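Local atomic coordinates of viral macrophage inflammatory protein 2 (PDB entry 2FHT), a protein that binds a wide range of chemokine receptors, CXCR4 among them, and blocks infection by several strains of HIV-1. Residues V40-K45 and Q64-T69. Residues are numbered along the deposited sequence; the frame is centred on the assembly and turned at random.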
ATOM      1  N   VAL A  40      -1.985  -1.097   3.089  1.00 18.73           N
ATOM      2  CA  VAL A  40      -0.730  -0.518   2.632  1.00 16.08           C
ATOM      3  C   VAL A  40      -0.895  -0.227   1.156  1.00 14.57           C
ATOM      4  O   VAL A  40      -1.655  -0.903   0.468  1.00 16.41           O
ATOM      5  CB  VAL A  40       0.507  -1.445   2.846  1.00 18.13           C
ATOM      6  CG1 VAL A  40       0.798  -1.658   4.343  1.00 16.79           C
ATOM      7  CG2 VAL A  40       0.321  -2.744   2.137  1.00 12.73           C
ATOM      8  N   ILE A  41      -0.255   0.830   0.689  1.00 12.57           N
ATOM      9  CA  ILE A  41      -0.320   1.189  -0.717  1.00 16.50           C
ATOM     10  C   ILE A  41       1.024   0.918  -1.403  1.00 16.23           C
ATOM     11  O   ILE A  41       2.060   1.418  -0.961  1.00 18.56           O
ATOM     12  CB  ILE A  41      -0.685   2.683  -0.896  1.00 16.59           C
ATOM     13  CG1 ILE A  41      -2.063   2.967  -0.279  1.00 17.46           C
ATOM     14  CG2 ILE A  41      -0.643   3.063  -2.367  1.00 17.66           C
ATOM     15  CD1 ILE A  41      -2.388   4.470  -0.062  1.00 16.11           C
ATOM     16  N   PHE A  42       1.016   0.072  -2.430  1.00 16.61           N
ATOM     17  CA  PHE A  42       2.231  -0.205  -3.185  1.00 17.09           C
ATOM     18  C   PHE A  42       2.322   0.786  -4.332  1.00 18.46           C
ATOM     19  O   PHE A  42       1.305   1.138  -4.932  1.00 23.77           O
ATOM     20  CB  PHE A  42       2.243  -1.639  -3.743  1.00 20.00           C
ATOM     21  CG  PHE A  42       2.488  -2.689  -2.704  1.00 23.38           C
ATOM     22  CD1 PHE A  42       1.440  -3.463  -2.223  1.00 19.52           C
ATOM     23  CD2 PHE A  42       3.756  -2.844  -2.138  1.00 19.27           C
ATOM     24  CE1 PHE A  42       1.651  -4.371  -1.202  1.00 20.75           C
ATOM     25  CE2 PHE A  42       3.976  -3.748  -1.114  1.00 16.04           C
ATOM     26  CZ  PHE A  42       2.926  -4.511  -0.636  1.00 16.08           C
ATOM     27  N   LEU A  43       3.512   1.324  -4.560  1.00 18.82           N
ATOM     28  CA  LEU A  43       3.725   2.247  -5.655  1.00 23.99           C
ATOM     29  C   LEU A  43       4.397   1.435  -6.726  1.00 24.87           C
ATOM     30  O   LEU A  43       5.397   0.771  -6.461  1.00 25.51           O
ATOM     31  CB  LEU A  43       4.618   3.413  -5.231  1.00 28.32           C
ATOM     32  CG  LEU A  43       3.926   4.410  -4.299  1.00 33.81           C
ATOM     33  CD1 LEU A  43       4.930   5.400  -3.755  1.00 31.41           C
ATOM     34  CD2 LEU A  43       2.828   5.148  -5.069  1.00 35.94           C
ATOM     35  N   THR A  44       3.794   1.377  -7.902  1.00 28.39           N
ATOM     36  CA  THR A  44       4.388   0.605  -8.985  1.00 30.95           C
ATOM     37  C   THR A  44       5.413   1.459  -9.709  1.00 33.27           C
ATOM     38  O   THR A  44       5.467   2.685  -9.504  1.00 33.50           O
ATOM     39  CB  THR A  44       3.317   0.042  -9.968  1.00 35.67           C
ATOM     40  OG1 THR A  44       2.733   1.099 -10.747  1.00 32.90           O
ATOM     41  CG2 THR A  44       2.208  -0.694  -9.171  1.00 33.28           C
ATOM     42  N   LYS A  45       6.305   0.802 -10.449  1.00 37.28           N
ATOM     43  CA  LYS A  45       7.331   1.512 -11.207  1.00 40.93           C
ATOM     44  C   LYS A  45       6.632   2.350 -12.281  1.00 42.89           C
ATOM     45  O   LYS A  45       7.080   3.434 -12.623  1.00 46.19           O
ATOM     46  CB  LYS A  45       8.310   0.514 -11.825  1.00 42.15           C
ATOM     47  CG  LYS A  45       9.100  -0.296 -10.798  1.00 43.16           C
ATOM     48  CD  LYS A  45       9.934  -1.407 -11.449  1.00 40.64           C
ATOM     49  CE  LYS A  45      10.739  -2.160 -10.393  1.00 42.92           C
ATOM     50  NZ  LYS A  45      11.343  -3.443 -10.855  1.00 39.19           N
ATOM     51  N   GLN A  64       8.569  -6.322   3.354  1.00 21.92           N
ATOM     52  CA  GLN A  64       9.930  -6.643   3.779  1.00 20.62           C
ATOM     53  C   GLN A  64      10.898  -6.241   2.685  1.00 19.72           C
ATOM     54  O   GLN A  64      11.843  -5.500   2.923  1.00 20.51           O
ATOM     55  CB  GLN A  64      10.117  -8.144   3.965  1.00 22.72           C
ATOM     56  CG  GLN A  64       9.573  -8.768   5.217  1.00 32.10           C
ATOM     57  CD  GLN A  64      10.069 -10.207   5.379  1.00 32.95           C
ATOM     58  OE1 GLN A  64      10.086 -10.741   6.479  1.00 43.65           O
ATOM     59  NE2 GLN A  64      10.535 -10.812   4.290  1.00 31.13           N
ATOM     60  N   GLN A  65      10.698  -6.783   1.487  1.00 19.70           N
ATOM     61  CA  GLN A  65      11.610  -6.490   0.384  1.00 19.72           C
ATOM     62  C   GLN A  65      11.632  -5.104  -0.229  1.00 19.52           C
ATOM     63  O   GLN A  65      12.645  -4.704  -0.799  1.00 19.52           O
ATOM     64  CB  GLN A  65      11.497  -7.545  -0.710  1.00 22.99           C
ATOM     65  CG  GLN A  65      10.110  -7.990  -1.022  1.00 31.95           C
ATOM     66  CD  GLN A  65      10.108  -9.234  -1.897  1.00 34.08           C
ATOM     67  OE1 GLN A  65       9.750  -9.176  -3.073  1.00 32.83           O
ATOM     68  NE2 GLN A  65      10.526 -10.365  -1.321  1.00 29.43           N
ATOM     69  N   LEU A  66      10.518  -4.374  -0.145  1.00 17.70           N
ATOM     70  CA  LEU A  66      10.468  -3.041  -0.720  1.00 15.27           C
ATOM     71  C   LEU A  66      10.716  -1.974   0.334  1.00 15.10           C
ATOM     72  O   LEU A  66      10.476  -2.207   1.519  1.00 15.74           O
ATOM     73  CB  LEU A  66       9.092  -2.787  -1.350  1.00 18.13           C
ATOM     74  CG  LEU A  66       8.668  -3.564  -2.601  1.00 21.24           C
ATOM     75  CD1 LEU A  66       7.218  -3.243  -2.882  1.00 20.99           C
ATOM     76  CD2 LEU A  66       9.531  -3.209  -3.801  1.00 15.04           C
ATOM     77  N   PRO A  67      11.232  -0.796  -0.080  1.00 14.82           N
ATOM     78  CA  PRO A  67      11.477   0.288   0.885  1.00 18.79           C
ATOM     79  C   PRO A  67      10.183   1.109   1.067  1.00 20.13           C
ATOM     80  O   PRO A  67       9.326   1.134   0.172  1.00 14.08           O
ATOM     81  CB  PRO A  67      12.543   1.124   0.182  1.00 14.94           C
ATOM     82  CG  PRO A  67      12.123   1.020  -1.235  1.00 15.27           C
ATOM     83  CD  PRO A  67      11.797  -0.450  -1.396  1.00 13.59           C
ATOM     84  N   VAL A  68      10.006   1.694   2.247  1.00 19.64           N
ATOM     85  CA  VAL A  68       8.841   2.539   2.501  1.00 20.16           C
ATOM     86  C   VAL A  68       9.174   3.895   1.886  1.00 21.36           C
ATOM     87  O   VAL A  68      10.307   4.369   1.977  1.00 18.87           O
ATOM     88  CB  VAL A  68       8.550   2.739   4.011  1.00 17.95           C
ATOM     89  CG1 VAL A  68       7.620   3.919   4.212  1.00 22.24           C
ATOM     90  CG2 VAL A  68       7.890   1.521   4.570  1.00 19.82           C
ATOM     91  N   THR A  69       8.170   4.528   1.303  1.00 21.70           N
ATOM     92  CA  THR A  69       8.353   5.806   0.659  1.00 25.63           C
ATOM     93  C   THR A  69       7.603   6.909   1.420  1.00 22.68           C
ATOM     94  O   THR A  69       6.619   6.629   2.093  1.00 20.34           O
ATOM     95  CB  THR A  69       7.845   5.699  -0.799  1.00 29.75           C
ATOM     96  OG1 THR A  69       8.297   6.826  -1.557  1.00 44.76           O
ATOM     97  CG2 THR A  69       6.327   5.655  -0.840  1.00 26.11           C
TER
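Phe42 and Leu66 meet through their side chains, and Leu43 and Thr69 do the same, one residue on in the strand and three on in the tail. Phe42 can be followed from its backbone outward. Neither CB nor CG touches 64-69. At chi1 -74° CG lies beside the backbone N, which carries the ring across to Leu66. The ring touches through two adjacent carbons: CD2 lies 3.6 Å from Leu66 CD1, and CE2 lies 3.7 Å from that same methyl. CZ, at the tip, already lies beyond contact distance of it. The methyl comes at the ring obliquely, and the two side chains cross at about a right angle. Leu66 is the first residue past the end of helix 57-65, and its CB points at the strand. The second pair is a methyl-to-methyl contact, again between side chains that cross at about a right angle. Leu43 CD1 sits 3.2 Å from Thr69 CG2, which is tight for two carbons. With OG1 turned opposite the backbone N (chi1 -166°), CG2 falls between the backbone N and the carbonyl carbon, and it is the Thr69 atom nearest the leucine. The contact is small and wholly apolar, with 139 Å² buried in all. In this CC chemokine fold it joins the middle strand 39-44 of the antiparallel sheet to the end of the C-terminal helix and the tail behind it. Phe42 also packs on Val59 and Leu62 of that helix, and on Ala52 of strand 49-53. Leu43 and Thr69 both touch Ser27 of strand 25-30, so the tail passes beside that outer strand.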